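Local coordinates for protein alpha-1,2-mannosidase (Bacteroides thetaiotaomicron, PDB 2WW2) that hydrolyses alpha-mannosides with inversion as a calcium-dependent glycoside hydrolase of family GH92, at residues 650-655 with 701-706. Numbering follows the deposited sequence.
Sequences PEYAIG and LTHDEL
Y652 sets CG beside its backbone N, anti to the carbonyl carbon (chi1 -54°), and the ring beyond it lies against L706, in which chi2 (168°) holds CD1 anti to CA, 3.6 Å from CD2 of Y652. This methyl comes to the ring obliquely. The ring of H703 lies alongside that of Y652, rim to rim, with 5.9 Å between centroids and neither over the other's face. Further along, I654 CD1 rests on L701 CG at 3.9 Å. The backbones form a short antiparallel pairing within a three-stranded sheet of the catalytic domain: Y652 N donates to L701 O at 2.8 Å and L701 N returns a bond to Y652 O at 2.9 Å, while E651 and T702 form the adjoining non-hydrogen-bonded pair. Strand 700-702 runs straight into helix 703-707, with T702 at the N-cap in a capping box with E705: E705 N donates to T702 OG1 (2.8 Å), and T702 N to E705 OE1. P650 O continues the pairing onto the first helical residue, accepting from H703 N at 3.0 Å, the donor well above the carbonyl plane. Outside both segments, K394 NZ is hydrogen-bonded to Y652 OH. An alanine in place of Y652 would probably open a gap beside L706 and leave K394 NZ without its hydroxyl partner. L344 of helix 338-345 touches the side chains of Y652, H703 and L706 alike.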
loop_
_atom_site.group_PDB
_atom_site.type_symbol
_atom_site.label_atom_id
_atom_site.label_comp_id
_atom_site.label_asym_id
_atom_site.label_seq_id
_atom_site.Cartn_x
_atom_site.Cartn_y
_atom_site.Cartn_z
ATOM N N PRO A 650 38.732 9.586 5.034
ATOM C CA PRO A 650 39.123 9.706 3.624
ATOM C C PRO A 650 39.155 8.346 2.898
ATOM O O PRO A 650 40.227 7.865 2.502
ATOM C CB PRO A 650 40.509 10.379 3.697
ATOM C CG PRO A 650 41.060 9.986 5.063
ATOM C CD PRO A 650 39.825 9.937 5.964
ATOM N N GLU A 651 37.972 7.749 2.731
ATOM C CA GLU A 651 37.794 6.401 2.158
ATOM C C GLU A 651 36.576 6.466 1.270
ATOM O O GLU A 651 35.610 7.156 1.609
ATOM C CB GLU A 651 37.385 5.386 3.248
ATOM C CG GLU A 651 38.484 4.680 3.929
ATOM C CD GLU A 651 37.998 3.789 5.043
ATOM O OE1 GLU A 651 36.764 3.597 5.261
ATOM O OE2 GLU A 651 38.880 3.285 5.732
ATOM N N TYR A 652 36.571 5.679 0.196
ATOM C CA TYR A 652 35.382 5.549 -0.635
ATOM C C TYR A 652 35.049 4.070 -0.785
ATOM O O TYR A 652 35.896 3.293 -1.253
ATOM C CB TYR A 652 35.644 6.170 -2.027
ATOM C CG TYR A 652 36.131 7.604 -1.992
ATOM C CD1 TYR A 652 35.244 8.663 -2.167
ATOM C CD2 TYR A 652 37.477 7.899 -1.770
ATOM C CE1 TYR A 652 35.676 9.967 -2.146
ATOM C CE2 TYR A 652 37.917 9.200 -1.736
ATOM C CZ TYR A 652 37.009 10.232 -1.932
ATOM O OH TYR A 652 37.448 11.528 -1.892
ATOM N N ALA A 653 33.839 3.670 -0.377
ATOM C CA ALA A 653 33.420 2.282 -0.505
ATOM C C ALA A 653 33.189 1.950 -1.976
ATOM O O ALA A 653 32.620 2.745 -2.724
ATOM C CB ALA A 653 32.155 2.002 0.327
ATOM N N ILE A 654 33.646 0.773 -2.381
ATOM C CA ILE A 654 33.535 0.333 -3.768
ATOM C C ILE A 654 32.140 -0.254 -4.071
ATOM O O ILE A 654 31.594 -1.059 -3.301
ATOM C CB ILE A 654 34.700 -0.615 -4.139
ATOM C CG1 ILE A 654 35.991 0.211 -4.167
ATOM C CG2 ILE A 654 34.468 -1.270 -5.539
ATOM C CD1 ILE A 654 37.271 -0.602 -4.189
ATOM N N GLY A 655 31.554 0.199 -5.172
ATOM C CA GLY A 655 30.277 -0.336 -5.613
ATOM C C GLY A 655 30.534 -1.161 -6.853
ATOM O O GLY A 655 31.169 -2.218 -6.793
ATOM N N LEU A 701 38.565 2.233 -1.471
ATOM C CA LEU A 701 39.789 2.907 -1.896
ATOM C C LEU A 701 40.029 4.079 -0.954
ATOM O O LEU A 701 39.073 4.725 -0.527
ATOM C CB LEU A 701 39.606 3.470 -3.308
ATOM C CG LEU A 701 39.606 2.513 -4.499
ATOM C CD1 LEU A 701 39.190 3.257 -5.770
ATOM C CD2 LEU A 701 40.975 1.880 -4.680
ATOM N N THR A 702 41.286 4.369 -0.634
ATOM C CA THR A 702 41.562 5.579 0.163
ATOM C C THR A 702 41.612 6.778 -0.769
ATOM O O THR A 702 41.851 6.620 -1.966
ATOM C CB THR A 702 42.904 5.502 0.925
ATOM O OG1 THR A 702 43.992 5.518 -0.006
ATOM C CG2 THR A 702 42.972 4.224 1.772
ATOM N N HIS A 703 41.393 7.973 -0.224
ATOM C CA HIS A 703 41.592 9.202 -0.998
ATOM C C HIS A 703 43.015 9.268 -1.558
ATOM O O HIS A 703 43.214 9.632 -2.716
ATOM C CB HIS A 703 41.308 10.426 -0.139
ATOM C CG HIS A 703 41.158 11.692 -0.929
ATOM N ND1 HIS A 703 42.154 12.648 -1.015
ATOM C CD2 HIS A 703 40.129 12.152 -1.674
ATOM C CE1 HIS A 703 41.734 13.653 -1.765
ATOM N NE2 HIS A 703 40.511 13.374 -2.182
ATOM N N ASP A 704 44.003 8.892 -0.749
ATOM C CA ASP A 704 45.407 8.902 -1.218
ATOM C C ASP A 704 45.626 7.962 -2.385
ATOM O O ASP A 704 46.350 8.289 -3.331
ATOM C CB ASP A 704 46.363 8.556 -0.087
ATOM C CG ASP A 704 46.635 9.753 0.812
ATOM O OD1 ASP A 704 46.156 10.862 0.471
ATOM O OD2 ASP A 704 47.306 9.588 1.848
ATOM N N GLU A 705 45.002 6.793 -2.330
ATOM C CA GLU A 705 45.106 5.866 -3.456
ATOM C C GLU A 705 44.616 6.502 -4.756
ATOM O O GLU A 705 45.226 6.321 -5.803
ATOM C CB GLU A 705 44.365 4.555 -3.174
ATOM C CG GLU A 705 45.230 3.585 -2.378
ATOM C CD GLU A 705 44.450 2.432 -1.784
ATOM O OE1 GLU A 705 43.200 2.481 -1.743
ATOM O OE2 GLU A 705 45.103 1.465 -1.353
ATOM N N LEU A 706 43.498 7.218 -4.695
ATOM C CA LEU A 706 42.996 7.936 -5.870
ATOM C C LEU A 706 43.928 9.063 -6.316
ATOM O O LEU A 706 44.330 9.136 -7.488
ATOM C CB LEU A 706 41.600 8.507 -5.579
ATOM C CG LEU A 706 40.468 7.465 -5.505
ATOM C CD1 LEU A 706 39.184 8.062 -4.926
ATOM C CD2 LEU A 706 40.212 6.870 -6.882
#